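Local coordinates for protein alanine racemase (Acinetobacter baumannii, PDB 4QHR) that belongs to the alanine racemase family, joining an N-terminal domain of the TIM-barrel clan to a C-terminal domain rich in beta strands, in a two-chain assembly, at residues 327-332 against 341-346; 216-221 against 226-231; 275-280 against 285-290; 294-299 against 305-310. All blocks are in the same frame, centred on the assembly; numbering follows the deposited sequence.

Contact 1. Residues 327-332 against 341-346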
loop_
_atom_site.group_PDB
_atom_site.type_symbol
_atom_site.label_atom_id
_atom_site.label_comp_id
_atom_site.label_asym_id
_atom_site.label_seq_id
_atom_site.Cartn_x
_atom_site.Cartn_y
_atom_site.Cartn_z
ATOM N N ARG A 327 17.073 -4.636 9.157
ATOM C CA ARG A 327 16.940 -4.629 7.684
ATOM C C ARG A 327 16.440 -3.240 7.280
ATOM O O ARG A 327 15.312 -2.842 7.613
ATOM C CB ARG A 327 15.962 -5.694 7.237
ATOM C CG ARG A 327 15.717 -5.854 5.742
ATOM C CD ARG A 327 16.992 -6.143 4.965
ATOM N NE ARG A 327 16.703 -6.291 3.531
ATOM C CZ ARG A 327 17.607 -6.286 2.570
ATOM N NH1 ARG A 327 18.904 -6.148 2.874
ATOM N NH2 ARG A 327 17.209 -6.384 1.299
ATOM N N LEU A 328 17.273 -2.486 6.582
ATOM C CA LEU A 328 16.978 -1.065 6.326
ATOM C C LEU A 328 15.945 -0.937 5.225
ATOM O O LEU A 328 16.078 -1.574 4.170
ATOM C CB LEU A 328 18.231 -0.264 6.003
ATOM C CG LEU A 328 19.277 -0.259 7.115
ATOM C CD1 LEU A 328 20.567 0.276 6.552
ATOM C CD2 LEU A 328 18.809 0.580 8.307
ATOM N N VAL A 329 14.915 -0.110 5.490
ATOM C CA VAL A 329 13.827 0.091 4.521
ATOM C C VAL A 329 14.353 0.463 3.131
ATOM O O VAL A 329 13.784 -0.004 2.160
ATOM C CB VAL A 329 12.771 1.094 5.004
ATOM C CG1 VAL A 329 13.337 2.515 4.970
ATOM C CG2 VAL A 329 11.514 1.004 4.177
ATOM N N ASP A 330 15.421 1.269 3.024
ATOM C CA ASP A 330 15.984 1.601 1.681
ATOM C C ASP A 330 16.666 0.412 0.964
ATOM O O ASP A 330 16.759 0.408 -0.256
ATOM C CB ASP A 330 16.963 2.801 1.745
ATOM C CG ASP A 330 16.292 4.050 2.184
ATOM O OD1 ASP A 330 15.387 4.488 1.460
ATOM O OD2 ASP A 330 16.659 4.561 3.258
ATOM N N ASP A 331 17.163 -0.577 1.704
ATOM C CA ASP A 331 17.670 -1.806 1.058
ATOM C C ASP A 331 16.499 -2.648 0.522
ATOM O O ASP A 331 16.556 -3.210 -0.574
ATOM C CB ASP A 331 18.542 -2.634 1.997
ATOM C CG ASP A 331 19.822 -1.928 2.389
ATOM O OD1 ASP A 331 20.262 -1.086 1.621
ATOM O OD2 ASP A 331 20.390 -2.195 3.444
ATOM N N VAL A 332 15.426 -2.748 1.302
ATOM C CA VAL A 332 14.210 -3.423 0.811
ATOM C C VAL A 332 13.687 -2.711 -0.434
ATOM O O VAL A 332 13.374 -3.356 -1.465
ATOM C CB VAL A 332 13.074 -3.486 1.869
ATOM C CG1 VAL A 332 11.909 -4.216 1.302
ATOM C CG2 VAL A 332 13.546 -4.174 3.118
ATOM N N TYR A 341 10.716 5.947 0.459
ATOM C CA TYR A 341 9.548 6.779 0.557
ATOM C C TYR A 341 8.301 5.986 0.186
ATOM O O TYR A 341 7.251 6.124 0.842
ATOM C CB TYR A 341 9.591 7.920 -0.463
ATOM C CG TYR A 341 10.628 9.044 -0.384
ATOM C CD1 TYR A 341 11.944 8.827 -0.718
ATOM C CD2 TYR A 341 10.238 10.366 -0.056
ATOM C CE1 TYR A 341 12.863 9.820 -0.691
ATOM C CE2 TYR A 341 11.197 11.395 -0.036
ATOM C CZ TYR A 341 12.496 11.105 -0.365
ATOM O OH TYR A 341 13.503 12.087 -0.396
ATOM N N GLU A 342 8.373 5.222 -0.892
ATOM C CA GLU A 342 7.177 4.506 -1.375
ATOM C C GLU A 342 6.764 3.370 -0.455
ATOM O O GLU A 342 5.592 3.157 -0.278
ATOM C CB GLU A 342 7.348 4.004 -2.817
ATOM C CG GLU A 342 6.114 3.273 -3.326
ATOM C CD GLU A 342 6.153 2.859 -4.746
ATOM O OE1 GLU A 342 7.295 2.613 -5.284
ATOM O OE2 GLU A 342 5.045 2.755 -5.325
ATOM N N LEU A 343 7.721 2.652 0.133
ATOM C CA LEU A 343 7.419 1.516 1.017
ATOM C C LEU A 343 6.719 2.021 2.280
ATOM O O LEU A 343 5.747 1.417 2.794
ATOM C CB LEU A 343 8.653 0.716 1.370
ATOM C CG LEU A 343 9.106 -0.384 0.412
ATOM C CD1 LEU A 343 9.323 0.242 -0.906
ATOM C CD2 LEU A 343 10.347 -1.102 0.892
ATOM N N LEU A 344 7.175 3.176 2.721
ATOM C CA LEU A 344 6.712 3.743 3.954
ATOM C C LEU A 344 5.263 4.230 3.802
ATOM O O LEU A 344 4.506 4.169 4.778
ATOM C CB LEU A 344 7.678 4.857 4.451
ATOM C CG LEU A 344 9.096 4.419 4.842
ATOM C CD1 LEU A 344 10.022 5.623 4.992
ATOM C CD2 LEU A 344 9.050 3.574 6.126
ATOM N N CYS A 345 4.909 4.657 2.591
ATOM C CA CYS A 345 3.591 5.237 2.277
ATOM C C CYS A 345 2.519 4.259 1.820
ATOM O O CYS A 345 1.359 4.661 1.772
ATOM C CB CYS A 345 3.720 6.320 1.189
ATOM S SG CYS A 345 4.520 7.796 1.789
ATOM N N ARG A 346 2.863 3.003 1.454
ATOM C CA ARG A 346 1.870 2.102 0.840
ATOM C C ARG A 346 1.618 0.820 1.677
ATOM O O ARG A 346 1.463 -0.258 1.157
ATOM C CB ARG A 346 2.292 1.805 -0.566
ATOM C CG ARG A 346 2.049 3.004 -1.535
ATOM C CD ARG A 346 2.397 2.615 -2.934
ATOM N NE ARG A 346 1.542 1.531 -3.500
ATOM C CZ ARG A 346 1.934 0.706 -4.477
ATOM N NH1 ARG A 346 3.168 0.792 -4.996
ATOM N NH2 ARG A 346 1.123 -0.242 -4.956
HETATM O O HOH W 1 13.869 6.782 1.072
#
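V329 and V332 meet L343 and L344 through aliphatic carbons, and the guanidinium groups stand back from this meeting. R327 has D331 CB over one face, 3.6 Å above the plane and nearer its border than its middle. R346 has the carboxyl carbon of E342 at its edge, in plane. The salt bridge here runs from R346 NH1 to E342 OE2 at 2.7 Å. It is bent, with an N-H...O angle of 139°, and the nitrogen lies 50° out of the carboxylate plane.
Between the helices 329-335 and 340-345 the side chains touch directly only through aliphatic carbons. V332 CG1 reaches L343 CD2 at 3.5 Å. V329 CG2 lies anti to its own N (chi1 72° for CG1), and this turns it toward helix 340-345. There it touches L343 CB at 4.0 Å and L344 CD2 at 4.1 Å. V329 and L343 run alongside one another, pointing opposite ways.
Water 1 is the polar link between the two helices. It donates to D330 OD1 at 2.8 Å and accepts a weak bond from Y341 N at 3.3 Å.
Y341 OH bonds OP2 of the modified residue LLP at position 34.
Oily branches thus make the direct touch, while the acids have divided duties. D330 is shared between the water and S218 N. E342 OE2 is shared between R346 and R279 N of the second subunit.

Contact 2. Residues 216-221 against 226-231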
loop_
_atom_site.group_PDB
_atom_site.type_symbol
_atom_site.label_atom_id
_atom_site.label_comp_id
_atom_site.label_asym_id
_atom_site.label_seq_id
_atom_site.Cartn_x
_atom_site.Cartn_y
_atom_site.Cartn_z
ATOM N N GLY A 216 14.042 8.756 9.362
ATOM C CA GLY A 216 15.183 7.884 9.434
ATOM C C GLY A 216 15.257 6.952 8.263
ATOM O O GLY A 216 15.561 5.795 8.399
ATOM N N ALA A 217 15.010 7.495 7.101
ATOM C CA ALA A 217 15.283 6.839 5.863
ATOM C C ALA A 217 16.120 7.831 5.042
ATOM O O ALA A 217 16.145 9.046 5.322
ATOM C CB ALA A 217 13.972 6.449 5.156
ATOM N N SER A 218 16.812 7.313 4.047
ATOM C CA SER A 218 17.806 8.100 3.268
ATOM C C SER A 218 17.273 8.820 2.038
ATOM O O SER A 218 16.574 8.248 1.234
ATOM C CB SER A 218 18.926 7.201 2.773
ATOM O OG SER A 218 19.902 7.998 2.103
ATOM N N PRO A 219 17.621 10.097 1.873
ATOM C CA PRO A 219 17.289 10.779 0.591
ATOM C C PRO A 219 18.241 10.396 -0.577
ATOM O O PRO A 219 17.999 10.851 -1.681
ATOM C CB PRO A 219 17.511 12.250 0.887
ATOM C CG PRO A 219 18.224 12.334 2.128
ATOM C CD PRO A 219 18.360 10.967 2.779
ATOM N N PHE A 220 19.270 9.596 -0.300
ATOM C CA PHE A 220 20.368 9.308 -1.252
ATOM C C PHE A 220 20.487 7.810 -1.522
ATOM O O PHE A 220 20.528 7.003 -0.589
ATOM C CB PHE A 220 21.706 9.781 -0.681
ATOM C CG PHE A 220 21.739 11.238 -0.314
ATOM C CD1 PHE A 220 21.609 12.192 -1.281
ATOM C CD2 PHE A 220 21.956 11.655 1.002
ATOM C CE1 PHE A 220 21.653 13.536 -0.966
ATOM C CE2 PHE A 220 22.007 13.003 1.334
ATOM C CZ PHE A 220 21.834 13.952 0.339
ATOM N N ALA A 221 20.621 7.460 -2.793
ATOM C CA ALA A 221 20.789 6.062 -3.208
ATOM C C ALA A 221 22.096 5.480 -2.738
ATOM O O ALA A 221 22.183 4.285 -2.488
ATOM C CB ALA A 221 20.675 5.940 -4.736
ATOM N N HIS A 226 22.959 5.183 8.443
ATOM C CA HIS A 226 24.128 5.184 9.313
ATOM C C HIS A 226 25.176 6.181 8.867
ATOM O O HIS A 226 25.755 6.841 9.699
ATOM C CB HIS A 226 24.796 3.835 9.330
ATOM C CG HIS A 226 23.896 2.759 9.794
ATOM N ND1 HIS A 226 23.166 2.859 10.958
ATOM C CD2 HIS A 226 23.591 1.560 9.250
ATOM C CE1 HIS A 226 22.461 1.750 11.121
ATOM N NE2 HIS A 226 22.712 0.946 10.104
ATOM N N ASP A 227 25.403 6.274 7.568
ATOM C CA ASP A 227 26.321 7.291 7.008
ATOM C C ASP A 227 25.853 8.694 7.299
ATOM O O ASP A 227 26.673 9.626 7.431
ATOM C CB ASP A 227 26.491 7.191 5.492
ATOM C CG ASP A 227 27.043 5.851 5.028
ATOM O OD1 ASP A 227 27.896 5.273 5.756
ATOM O OD2 ASP A 227 26.587 5.379 3.943
ATOM N N LEU A 228 24.542 8.855 7.394
ATOM C CA LEU A 228 23.953 10.152 7.566
ATOM C C LEU A 228 23.670 10.519 8.979
ATOM O O LEU A 228 23.239 11.648 9.198
ATOM C CB LEU A 228 22.629 10.227 6.775
ATOM C CG LEU A 228 22.740 10.005 5.268
ATOM C CD1 LEU A 228 21.313 9.952 4.690
ATOM C CD2 LEU A 228 23.549 11.086 4.582
ATOM N N ASP A 229 23.913 9.593 9.904
ATOM C CA ASP A 229 23.569 9.684 11.319
ATOM C C ASP A 229 22.064 9.996 11.509
ATOM O O ASP A 229 21.687 10.971 12.181
ATOM C CB ASP A 229 24.470 10.669 12.119
ATOM C CG ASP A 229 24.188 10.651 13.637
ATOM O OD1 ASP A 229 23.693 9.659 14.256
ATOM O OD2 ASP A 229 24.477 11.676 14.244
ATOM N N LEU A 230 21.230 9.147 10.908
ATOM C CA LEU A 230 19.780 9.192 11.160
ATOM C C LEU A 230 19.296 7.886 11.790
ATOM O O LEU A 230 19.868 6.810 11.518
ATOM C CB LEU A 230 19.025 9.453 9.857
ATOM C CG LEU A 230 19.347 10.739 9.119
ATOM C CD1 LEU A 230 18.848 10.675 7.664
ATOM C CD2 LEU A 230 18.681 11.918 9.805
ATOM N N LYS A 231 18.246 7.962 12.602
ATOM C CA LYS A 231 17.693 6.789 13.265
ATOM C C LYS A 231 16.376 6.317 12.628
ATOM O O LYS A 231 15.391 7.059 12.643
ATOM C CB LYS A 231 17.448 7.130 14.725
ATOM C CG LYS A 231 18.765 7.175 15.469
ATOM C CD LYS A 231 18.586 7.508 16.908
ATOM C CE LYS A 231 19.998 7.584 17.495
ATOM N NZ LYS A 231 19.741 7.843 18.918
#
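L228 ends the short helix 225-228 and packs on S218, P219 and F220 of the loop that precedes it. A Schellman motif closes this helix. D229 takes positive phi (54°), and the chain then runs back past the loop as L230 and K231.
The two methyls of L228 divide the work. CD1 lies 3.5 Å from S218 OG and 3.7 Å from P219 CD, where it points at the CD corner of the proline. CD2 touches the edge of the F220 ring, near its plane, at 4.0 Å from F220 CD2. P219 CG stands 3.9 Å above one face of that ring, near the ring's border. P219 thus lies over a face of the phenyl group and L228 at its edge.
Further along, L230 CD1 rests 3.9 Å from A217 O, and L230 CB sits 4.2 Å from G216 CA. G216 CA also makes a CA-H...O contact to K231 O at 3.3 Å, with 154° at the hydrogen. Its positive phi (65°) suits a glycine, and K231 O presses close on its CA.
S218 OG has a hydrogen bond to K223 O, which ties the loop to the turn before the helix.
Around the contact, helix 194-199 supplies F198 to L228 and A195 to F220. Helix 10-23 lies along the L230 and K231 end, where N16 OD1 bonds K231 N.

Contact 3. Residues 275-280 against 285-290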
loop_
_atom_site.group_PDB
_atom_site.type_symbol
_atom_site.label_atom_id
_atom_site.label_comp_id
_atom_site.label_asym_id
_atom_site.label_seq_id
_atom_site.Cartn_x
_atom_site.Cartn_y
_atom_site.Cartn_z
ATOM N N ASP A 275 -0.747 -6.523 3.371
ATOM C CA ASP A 275 -0.313 -5.652 4.463
ATOM C C ASP A 275 0.505 -4.459 3.997
ATOM O O ASP A 275 0.796 -3.575 4.787
ATOM C CB ASP A 275 0.535 -6.423 5.428
ATOM C CG ASP A 275 -0.155 -7.601 5.927
ATOM O OD1 ASP A 275 -0.967 -7.379 6.859
ATOM O OD2 ASP A 275 0.074 -8.714 5.356
ATOM N N GLY A 276 0.849 -4.448 2.733
ATOM C CA GLY A 276 1.733 -3.437 2.169
ATOM C C GLY A 276 3.189 -3.868 2.076
ATOM O O GLY A 276 4.019 -3.067 1.717
ATOM N N TYR A 277 3.508 -5.137 2.350
ATOM C CA TYR A 277 4.833 -5.629 2.042
ATOM C C TYR A 277 4.946 -5.852 0.518
ATOM O O TYR A 277 4.063 -6.491 -0.041
ATOM C CB TYR A 277 5.075 -6.933 2.786
ATOM C CG TYR A 277 6.517 -7.414 2.722
ATOM C CD1 TYR A 277 7.517 -6.779 3.448
ATOM C CD2 TYR A 277 6.871 -8.470 1.945
ATOM C CE1 TYR A 277 8.837 -7.215 3.401
ATOM C CE2 TYR A 277 8.183 -8.943 1.907
ATOM C CZ TYR A 277 9.167 -8.300 2.623
ATOM O OH TYR A 277 10.472 -8.775 2.565
ATOM N N PRO A 278 5.988 -5.302 -0.153
ATOM C CA PRO A 278 5.960 -5.265 -1.612
ATOM C C PRO A 278 6.141 -6.647 -2.216
ATOM O O PRO A 278 6.826 -7.470 -1.621
ATOM C CB PRO A 278 7.147 -4.381 -1.996
ATOM C CG PRO A 278 7.616 -3.735 -0.762
ATOM C CD PRO A 278 7.157 -4.568 0.397
ATOM N N ARG A 279 5.529 -6.870 -3.375
ATOM C CA ARG A 279 5.469 -8.177 -3.994
ATOM C C ARG A 279 6.626 -8.437 -4.923
ATOM O O ARG A 279 7.192 -9.547 -4.883
ATOM C CB ARG A 279 4.174 -8.315 -4.838
ATOM C CG ARG A 279 3.997 -9.600 -5.588
ATOM C CD ARG A 279 2.674 -9.690 -6.367
ATOM N NE ARG A 279 2.725 -10.832 -7.286
ATOM C CZ ARG A 279 3.281 -10.804 -8.512
ATOM N NH1 ARG A 279 3.798 -9.673 -9.024
ATOM N NH2 ARG A 279 3.277 -11.895 -9.267
ATOM N N ALA A 280 6.932 -7.486 -5.790
ATOM C CA ALA A 280 7.727 -7.816 -6.966
ATOM C C ALA A 280 9.183 -7.315 -6.821
ATOM O O ALA A 280 9.424 -6.127 -6.736
ATOM C CB ALA A 280 7.063 -7.273 -8.225
ATOM N N ASN A 285 15.790 -10.275 -1.833
ATOM C CA ASN A 285 15.444 -9.505 -0.663
ATOM C C ASN A 285 15.627 -10.392 0.571
ATOM O O ASN A 285 15.618 -11.635 0.463
ATOM C CB ASN A 285 13.984 -9.023 -0.782
ATOM C CG ASN A 285 13.631 -8.034 0.296
ATOM O OD1 ASN A 285 14.472 -7.232 0.688
ATOM N ND2 ASN A 285 12.422 -8.166 0.874
ATOM N N PHE A 286 15.796 -9.753 1.722
ATOM C CA PHE A 286 16.042 -10.416 2.978
ATOM C C PHE A 286 15.116 -9.856 4.046
ATOM O O PHE A 286 14.666 -8.712 3.943
ATOM C CB PHE A 286 17.513 -10.216 3.394
ATOM C CG PHE A 286 18.497 -10.823 2.417
ATOM C CD1 PHE A 286 18.911 -10.098 1.344
ATOM C CD2 PHE A 286 18.969 -12.126 2.578
ATOM C CE1 PHE A 286 19.784 -10.655 0.391
ATOM C CE2 PHE A 286 19.850 -12.680 1.652
ATOM C CZ PHE A 286 20.245 -11.928 0.544
ATOM N N VAL A 287 14.862 -10.666 5.066
ATOM C CA VAL A 287 14.295 -10.203 6.322
ATOM C C VAL A 287 15.348 -10.378 7.446
ATOM O O VAL A 287 16.344 -11.105 7.280
ATOM C CB VAL A 287 13.026 -10.929 6.701
ATOM C CG1 VAL A 287 11.982 -10.792 5.596
ATOM C CG2 VAL A 287 13.274 -12.433 6.976
ATOM N N ALA A 288 15.101 -9.759 8.589
ATOM C CA ALA A 288 16.024 -9.839 9.722
ATOM C C ALA A 288 15.373 -10.674 10.805
ATOM O O ALA A 288 14.222 -10.405 11.210
ATOM C CB ALA A 288 16.358 -8.461 10.228
ATOM N N ILE A 289 16.068 -11.713 11.249
ATOM C CA ILE A 289 15.558 -12.625 12.289
ATOM C C ILE A 289 16.740 -13.059 13.162
ATOM O O ILE A 289 17.744 -13.517 12.615
ATOM C CB ILE A 289 14.994 -13.959 11.700
ATOM C CG1 ILE A 289 13.896 -13.693 10.693
ATOM C CG2 ILE A 289 14.522 -14.887 12.836
ATOM C CD1 ILE A 289 13.323 -14.928 10.026
ATOM N N ASP A 290 16.608 -12.934 14.486
ATOM C CA ASP A 290 17.552 -13.490 15.467
ATOM C C ASP A 290 18.993 -12.964 15.194
ATOM O O ASP A 290 19.971 -13.704 15.375
ATOM C CB ASP A 290 17.485 -15.048 15.439
ATOM C CG ASP A 290 18.233 -15.711 16.635
ATOM O OD1 ASP A 290 18.051 -15.264 17.767
ATOM O OD2 ASP A 290 19.014 -16.672 16.435
HETATM O O HOH W 2 12.223 -7.507 3.944
#
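Y277 OH is the atom that meets N285 and V287, at the end of a tyrosine reaching from a loop to strand 286-289. This strand belongs to the mixed beta sheet of the C-terminal domain. N285 ND2 lies 2.7 Å from Y277 OH, but the angle is too poor for a hydrogen bond. The ring and the amide come from opposite directions, with their planes 32° apart. V287 CG1 sits 3.9 Å from Y277 OH, and the valine branch stands nearly perpendicular to the tyrosine.
The hydroxyl has a true partner in water 2. Y277 OH donates to it at 2.6 Å, and the water lies in the ring plane at the edge. The water in turn donates to F286 O at 2.7 Å. Loop and strand are thus bridged by a solvent molecule.
The amide is fixed from the other end, where N285 OD1 accepts from R327 NH2. V296 of the adjacent strand 292-297 and I305 of strand 305-308 beyond it also pack on Y277. Two residues on, R279 NH1 bonds T338 OG1 of the second subunit, so the loop also serves the dimer interface.
The tyrosine CG is anti to its N (chi1 -170°), which extends the ring toward the strand. P278 CD covers the margin of one ring face, 3.6 Å above the plane.

Contact 4. Residues 294-299 against 305-310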
loop_
_atom_site.group_PDB
_atom_site.type_symbol
_atom_site.label_atom_id
_atom_site.label_comp_id
_atom_site.label_asym_id
_atom_site.label_seq_id
_atom_site.Cartn_x
_atom_site.Cartn_y
_atom_site.Cartn_z
ATOM N N CYS A 294 17.833 -13.365 6.416
ATOM C CA CYS A 294 17.317 -14.549 5.760
ATOM C C CYS A 294 16.624 -14.197 4.451
ATOM O O CYS A 294 15.759 -13.306 4.430
ATOM C CB CYS A 294 16.305 -15.256 6.661
ATOM S SG CYS A 294 16.990 -15.661 8.260
ATOM N N PRO A 295 16.980 -14.891 3.351
ATOM C CA PRO A 295 16.373 -14.564 2.089
ATOM C C PRO A 295 14.882 -14.920 1.999
ATOM O O PRO A 295 14.418 -15.932 2.547
ATOM C CB PRO A 295 17.169 -15.392 1.074
ATOM C CG PRO A 295 17.819 -16.451 1.826
ATOM C CD PRO A 295 17.963 -15.985 3.240
ATOM N N VAL A 296 14.142 -14.030 1.343
ATOM C CA VAL A 296 12.757 -14.259 0.983
ATOM C C VAL A 296 12.795 -15.159 -0.267
ATOM O O VAL A 296 13.530 -14.882 -1.216
ATOM C CB VAL A 296 12.039 -12.915 0.687
ATOM C CG1 VAL A 296 10.615 -13.142 0.248
ATOM C CG2 VAL A 296 12.129 -11.974 1.871
ATOM N N VAL A 297 12.030 -16.245 -0.261
ATOM C CA VAL A 297 12.097 -17.230 -1.328
ATOM C C VAL A 297 10.769 -17.419 -2.002
ATOM O O VAL A 297 9.701 -17.451 -1.328
ATOM C CB VAL A 297 12.654 -18.598 -0.877
ATOM C CG1 VAL A 297 14.076 -18.383 -0.384
ATOM C CG2 VAL A 297 11.840 -19.259 0.227
ATOM N N GLY A 298 10.820 -17.526 -3.319
ATOM C CA GLY A 298 9.594 -17.681 -4.117
ATOM C C GLY A 298 8.746 -16.404 -4.057
ATOM O O GLY A 298 9.159 -15.403 -3.514
ATOM N N ARG A 299 7.531 -16.435 -4.581
ATOM C CA ARG A 299 6.722 -15.218 -4.621
ATOM C C ARG A 299 6.097 -14.806 -3.270
ATOM O O ARG A 299 5.757 -15.649 -2.372
ATOM C CB ARG A 299 5.592 -15.361 -5.651
ATOM C CG ARG A 299 6.115 -15.328 -7.093
ATOM C CD ARG A 299 5.010 -15.026 -8.078
ATOM N NE ARG A 299 5.477 -15.150 -9.462
ATOM C CZ ARG A 299 4.755 -15.640 -10.484
ATOM N NH1 ARG A 299 3.514 -16.088 -10.307
ATOM N NH2 ARG A 299 5.286 -15.689 -11.705
ATOM N N ILE A 305 4.554 -14.727 3.220
ATOM C CA ILE A 305 5.819 -14.881 2.515
ATOM C C ILE A 305 6.553 -16.110 3.042
ATOM O O ILE A 305 6.290 -16.599 4.175
ATOM C CB ILE A 305 6.751 -13.598 2.589
ATOM C CG1 ILE A 305 7.284 -13.371 4.007
ATOM C CG2 ILE A 305 6.048 -12.393 2.059
ATOM C CD1 ILE A 305 8.210 -12.180 4.204
ATOM N N ALA A 306 7.504 -16.600 2.217
ATOM C CA ALA A 306 8.369 -17.700 2.621
ATOM C C ALA A 306 9.825 -17.207 2.729
ATOM O O ALA A 306 10.273 -16.401 1.905
ATOM C CB ALA A 306 8.259 -18.841 1.631
ATOM N N ILE A 307 10.540 -17.695 3.747
ATOM C CA ILE A 307 11.919 -17.351 3.993
ATOM C C ILE A 307 12.739 -18.629 4.187
ATOM O O ILE A 307 12.227 -19.655 4.690
ATOM C CB ILE A 307 12.071 -16.404 5.198
ATOM C CG1 ILE A 307 11.589 -17.051 6.454
ATOM C CG2 ILE A 307 11.267 -15.086 4.994
ATOM C CD1 ILE A 307 11.608 -16.079 7.601
ATOM N N ASP A 308 13.991 -18.568 3.751
ATOM C CA ASP A 308 14.931 -19.647 3.967
ATOM C C ASP A 308 15.543 -19.474 5.342
ATOM O O ASP A 308 16.288 -18.528 5.566
ATOM C CB ASP A 308 16.005 -19.608 2.882
ATOM C CG ASP A 308 17.090 -20.632 3.089
ATOM O OD1 ASP A 308 16.962 -21.478 3.971
ATOM O OD2 ASP A 308 18.076 -20.574 2.306
ATOM N N VAL A 309 15.229 -20.407 6.240
ATOM C CA VAL A 309 15.716 -20.375 7.608
ATOM C C VAL A 309 16.714 -21.493 7.877
ATOM O O VAL A 309 17.040 -21.748 9.030
ATOM C CB VAL A 309 14.587 -20.430 8.649
ATOM C CG1 VAL A 309 13.805 -19.115 8.609
ATOM C CG2 VAL A 309 13.669 -21.638 8.464
ATOM N N THR A 310 17.190 -22.143 6.833
ATOM C CA THR A 310 18.166 -23.225 6.987
ATOM C C THR A 310 19.273 -22.867 8.004
ATOM O O THR A 310 19.543 -23.655 8.929
ATOM C CB THR A 310 18.742 -23.661 5.624
ATOM O OG1 THR A 310 17.654 -23.991 4.755
ATOM C CG2 THR A 310 19.644 -24.923 5.804
HETATM O O HOH W 3 7.868 -15.407 -0.239
#
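P295 O and A306 O accept the two direct backbone hydrogen bonds of this antiparallel hairpin. D308 N donates to P295 O at 2.9 Å, nearly in line with the carbonyl. V297 N donates to A306 O at 2.8 Å and is straight at the hydrogen (172°), though it comes from above the carbonyl plane. Between them V296 and I307 form a non-hydrogen-bonded pair. Each acceptor also has a CA-H...O contact: I307 CA to P295 O at 3.2 Å, and V296 CA to A306 O at 3.4 Å.
Toward the turn the direct bonding gives way to water 3. A306 N donates to it at 2.8 Å. V297 O is 3.0 Å from the same water, but several acceptors compete for its protons.
The carboxylate of D308 is used within its own segment. Its OD1 accepts from T310 N, an Asx turn, and from T310 OG1 on the syn lone pair. CB of D308 meanwhile packs against P295 CG at 3.8 Å and V297 CG1 at 4.0 Å.
On their outer edges the strands pair with 286-289 and 264-269. The two strands are therefore joined by two direct bonds and a water toward the turn. Separately, D308 OD1 ties down the chain just past its own strand through the Asx turn.

The contacts run in the order 2, 1, 3, 4, each touching the next, with successive centres 12, 10 and 9 Å apart. Contact 1 reaches LLP through Y341. Contact 2 joins contact 1 directly: D330 OD2 is bonded to S218 N at 2.9 Å, and A217 CB packs on V329 and L344. R327 bridges contacts 1 and 3, and L343 CG packs on P278 CG. Both contacts also reach the second subunit. Contact 4 is one strand further on. V287 O and N285 O bond C294 N and V296 N, extending the same sheet. Contacts 2 and 4 do not touch; their nearest atoms are about 16 Å apart.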